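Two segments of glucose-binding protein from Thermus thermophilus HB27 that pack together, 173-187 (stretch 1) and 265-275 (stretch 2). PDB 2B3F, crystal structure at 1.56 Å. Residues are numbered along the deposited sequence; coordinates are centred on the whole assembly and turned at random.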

# COMPACT_ATOMS: atom_id res chain seq x y z
N TRP A 173 11.01 3.62 -4.35
CA TRP A 173 12.16 3.60 -3.45
C TRP A 173 12.09 2.42 -2.46
O TRP A 173 13.08 1.77 -2.23
CB TRP A 173 12.29 4.90 -2.66
CG TRP A 173 13.51 4.95 -1.77
CD1 TRP A 173 14.76 5.40 -2.10
CD2 TRP A 173 13.60 4.53 -0.39
NE1 TRP A 173 15.62 5.28 -1.04
CE2 TRP A 173 14.94 4.77 0.03
CE3 TRP A 173 12.69 3.99 0.53
CZ2 TRP A 173 15.38 4.48 1.33
CZ3 TRP A 173 13.12 3.71 1.81
CH2 TRP A 173 14.46 3.95 2.20
N GLU A 174 10.91 2.12 -1.90
CA GLU A 174 10.88 1.04 -0.88
C GLU A 174 11.17 -0.32 -1.51
O GLU A 174 11.77 -1.18 -0.87
CB GLU A 174 9.62 1.05 -0.01
CG GLU A 174 8.30 0.75 -0.67
CD GLU A 174 7.14 0.84 0.34
OE1 GLU A 174 7.32 1.45 1.43
OE2 GLU A 174 6.05 0.32 0.02
N SER A 175 10.79 -0.51 -2.77
CA SER A 175 11.20 -1.73 -3.50
C SER A 175 12.72 -1.77 -3.72
O SER A 175 13.37 -2.79 -3.48
CB SER A 175 10.50 -1.86 -4.84
OG SER A 175 9.25 -2.53 -4.71
N VAL A 176 13.28 -0.66 -4.18
CA VAL A 176 14.72 -0.57 -4.37
C VAL A 176 15.47 -0.83 -3.06
O VAL A 176 16.41 -1.64 -3.04
CB VAL A 176 15.14 0.79 -4.99
CG1 VAL A 176 16.66 0.96 -5.00
CG2 VAL A 176 14.57 0.94 -6.40
N ALA A 177 15.06 -0.17 -1.98
CA ALA A 177 15.68 -0.35 -0.67
C ALA A 177 15.61 -1.80 -0.18
O ALA A 177 16.60 -2.34 0.36
CB ALA A 177 15.04 0.59 0.35
N LEU A 178 14.45 -2.44 -0.36
CA LEU A 178 14.30 -3.82 0.07
C LEU A 178 15.29 -4.71 -0.69
O LEU A 178 15.92 -5.60 -0.09
CB LEU A 178 12.87 -4.32 -0.14
CG LEU A 178 12.63 -5.81 0.19
CD1 LEU A 178 12.94 -6.11 1.66
CD2 LEU A 178 11.20 -6.24 -0.17
N ALA A 179 15.40 -4.48 -1.99
CA ALA A 179 16.32 -5.27 -2.84
C ALA A 179 17.77 -5.08 -2.38
O ALA A 179 18.52 -6.05 -2.26
CB ALA A 179 16.19 -4.87 -4.29
N VAL A 180 18.14 -3.83 -2.11
CA VAL A 180 19.53 -3.48 -1.77
C VAL A 180 19.91 -3.99 -0.38
O VAL A 180 21.02 -4.49 -0.16
CB VAL A 180 19.77 -1.95 -1.91
CG1 VAL A 180 21.07 -1.52 -1.27
CG2 VAL A 180 19.76 -1.55 -3.38
N LEU A 181 18.99 -3.86 0.57
CA LEU A 181 19.26 -4.20 1.96
C LEU A 181 18.97 -5.64 2.31
O LEU A 181 19.58 -6.18 3.23
CB LEU A 181 18.44 -3.30 2.89
CG LEU A 181 18.80 -1.81 2.86
CD1 LEU A 181 17.80 -1.03 3.69
CD2 LEU A 181 20.23 -1.61 3.38
N GLY A 182 18.02 -6.23 1.60
CA GLY A 182 17.41 -7.49 2.02
C GLY A 182 16.42 -7.28 3.16
O GLY A 182 16.41 -6.21 3.80
N PRO A 183 15.59 -8.29 3.46
CA PRO A 183 14.53 -8.11 4.44
C PRO A 183 14.98 -7.79 5.87
O PRO A 183 14.33 -7.01 6.59
CB PRO A 183 13.75 -9.43 4.38
CG PRO A 183 14.68 -10.40 3.75
CD PRO A 183 15.58 -9.64 2.86
N ASP A 184 16.09 -8.37 6.30
CA ASP A 184 16.54 -8.16 7.67
C ASP A 184 16.99 -6.73 7.90
O ASP A 184 16.58 -6.11 8.88
CB ASP A 184 17.66 -9.14 8.03
CG ASP A 184 17.15 -10.57 8.22
OD1 ASP A 184 16.02 -10.76 8.70
OD2 ASP A 184 17.92 -11.49 7.88
N ASP A 185 17.84 -6.22 7.02
CA ASP A 185 18.32 -4.84 7.17
C ASP A 185 17.24 -3.81 6.84
O ASP A 185 17.22 -2.74 7.44
CB ASP A 185 19.60 -4.57 6.37
CG ASP A 185 20.87 -4.83 7.17
OD1 ASP A 185 20.81 -4.96 8.41
OD2 ASP A 185 21.93 -4.90 6.53
N TRP A 186 16.32 -4.15 5.93
CA TRP A 186 15.08 -3.35 5.78
C TRP A 186 14.40 -3.20 7.14
O TRP A 186 14.11 -2.09 7.59
CB TRP A 186 14.13 -3.94 4.73
CG TRP A 186 12.77 -3.30 4.72
CD1 TRP A 186 11.62 -3.81 5.25
CD2 TRP A 186 12.43 -2.03 4.16
NE1 TRP A 186 10.59 -2.93 5.08
CE2 TRP A 186 11.05 -1.83 4.41
CE3 TRP A 186 13.16 -1.04 3.50
CZ2 TRP A 186 10.37 -0.67 4.00
CZ3 TRP A 186 12.49 0.12 3.09
CH2 TRP A 186 11.11 0.29 3.33
N ASN A 187 14.15 -4.32 7.83
CA ASN A 187 13.52 -4.27 9.15
C ASN A 187 14.33 -3.47 10.16
O ASN A 187 13.77 -2.81 11.06
CB ASN A 187 13.26 -5.68 9.70
CG ASN A 187 12.17 -6.44 8.92
OD1 ASN A 187 11.47 -5.87 8.08
ND2 ASN A 187 12.02 -7.74 9.20
N PRO A 265 7.71 -10.08 -8.85
CA PRO A 265 8.20 -9.29 -7.73
C PRO A 265 9.10 -8.17 -8.25
O PRO A 265 9.70 -8.30 -9.34
CB PRO A 265 9.00 -10.29 -6.90
CG PRO A 265 8.36 -11.61 -7.21
CD PRO A 265 8.07 -11.50 -8.70
N SER A 266 9.19 -7.07 -7.51
CA SER A 266 10.09 -6.01 -7.90
C SER A 266 11.48 -6.64 -8.01
O SER A 266 11.84 -7.48 -7.19
CB SER A 266 10.08 -4.86 -6.89
OG SER A 266 8.80 -4.28 -6.81
N PRO A 267 12.26 -6.22 -9.01
CA PRO A 267 13.62 -6.74 -9.15
C PRO A 267 14.38 -6.83 -7.83
O PRO A 267 14.38 -5.88 -7.03
CB PRO A 267 14.25 -5.75 -10.13
CG PRO A 267 13.15 -5.27 -10.95
CD PRO A 267 11.97 -5.19 -10.03
N GLY A 268 14.98 -7.98 -7.57
CA GLY A 268 15.78 -8.17 -6.37
C GLY A 268 14.99 -8.50 -5.11
O GLY A 268 15.55 -8.56 -4.03
N THR A 269 13.68 -8.69 -5.23
CA THR A 269 12.86 -8.91 -4.03
C THR A 269 12.08 -10.22 -4.07
O THR A 269 11.24 -10.47 -3.22
CB THR A 269 11.87 -7.74 -3.80
OG1 THR A 269 10.82 -7.79 -4.76
CG2 THR A 269 12.59 -6.39 -3.87
N GLN A 270 12.40 -11.07 -5.04
CA GLN A 270 11.74 -12.35 -5.21
C GLN A 270 11.83 -13.12 -3.90
O GLN A 270 12.89 -13.17 -3.26
CB GLN A 270 12.40 -13.16 -6.35
CG GLN A 270 12.33 -12.51 -7.74
CD GLN A 270 13.19 -11.23 -7.90
OE1 GLN A 270 14.21 -11.05 -7.22
NE2 GLN A 270 12.75 -10.33 -8.79
N GLY A 271 10.70 -13.70 -3.49
CA GLY A 271 10.61 -14.46 -2.26
C GLY A 271 10.26 -13.64 -1.02
O GLY A 271 10.13 -14.19 0.08
N VAL A 272 10.13 -12.32 -1.21
CA VAL A 272 9.78 -11.42 -0.12
C VAL A 272 8.51 -10.68 -0.54
O VAL A 272 8.40 -10.21 -1.67
CB VAL A 272 10.89 -10.39 0.18
CG1 VAL A 272 10.51 -9.52 1.40
CG2 VAL A 272 12.21 -11.09 0.42
N PHE A 273 7.57 -10.60 0.40
CA PHE A 273 6.26 -9.99 0.17
C PHE A 273 6.24 -8.79 1.09
O PHE A 273 6.22 -8.92 2.31
CB PHE A 273 5.18 -11.03 0.51
CG PHE A 273 3.76 -10.64 0.16
CD1 PHE A 273 3.00 -11.46 -0.67
CD2 PHE A 273 3.13 -9.55 0.75
CE1 PHE A 273 1.66 -11.17 -0.96
CE2 PHE A 273 1.78 -9.25 0.47
CZ PHE A 273 1.05 -10.07 -0.39
N MET A 274 6.30 -7.59 0.50
CA MET A 274 6.23 -6.36 1.28
C MET A 274 4.75 -5.99 1.39
O MET A 274 4.13 -5.59 0.40
CB MET A 274 7.02 -5.22 0.63
CG MET A 274 6.92 -3.95 1.44
SD MET A 274 7.89 -2.58 0.74
CE MET A 274 9.49 -2.95 1.35
N MET A 275 4.20 -6.17 2.58
CA MET A 275 2.76 -6.07 2.76
C MET A 275 2.32 -4.73 3.31
O MET A 275 3.13 -3.96 3.86
CB MET A 275 2.23 -7.19 3.68
CG MET A 275 2.74 -7.12 5.10
SD MET A 275 1.91 -5.95 6.21
CE MET A 275 0.27 -6.67 6.37
O HOH W 1 12.93 -4.06 -6.02
O HOH W 2 15.03 -8.49 -0.86
O HOH W 3 18.20 -8.50 -3.46

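Helix 173-187, kinked at Pro-183 and Asp-184, whose N atoms lack bonds to the preceding turn, crosses strand 272-275 at 79°, with the axes 10.2 Å apart; 514 Å² is buried in total. Two successive type II turns, Ser-266 to Thr-269 and Thr-269 to Val-272, lead into the strand. The backbones come closest where Ala-179 CA lies 4.6 Å from Gly-268 CA; an ideal CB on Gly-268 would clash, 2.8 Å from Ala-179 CB, and the positive phi also favours glycine. Without that side chain the backbones can approach, and Ala-179 CA makes a CA-H...O contact with Gly-268 O at 3.6 Å. Waters 2 and 3 bridge main-chain carbonyls here; water 3 donates to both Ala-179 O and Gly-268 O, each at 2.7 Å. The one direct hydrogen bond between the stretches joins buried hydroxyls, Ser-175 OG and Ser-266 OG, at 2.8 Å. Thr-269 OG1 donates to Ser-266 O (2.7 Å) across the first turn. Buried Leu-178, Val-272 and Met-274 point CA-to-CB toward the other stretch, their apolar side chains filling the space between without needing polar partners: Leu-178 CD2 meets Val-272 CG1 at 3.7 Å. Met-274, the most covered, extends with chi1 and chi2 both t, then turns at chi3 (m), placing CE over one face of Trp-186, 3.9 Å from its six-membered ring centroid, a CH-pi contact.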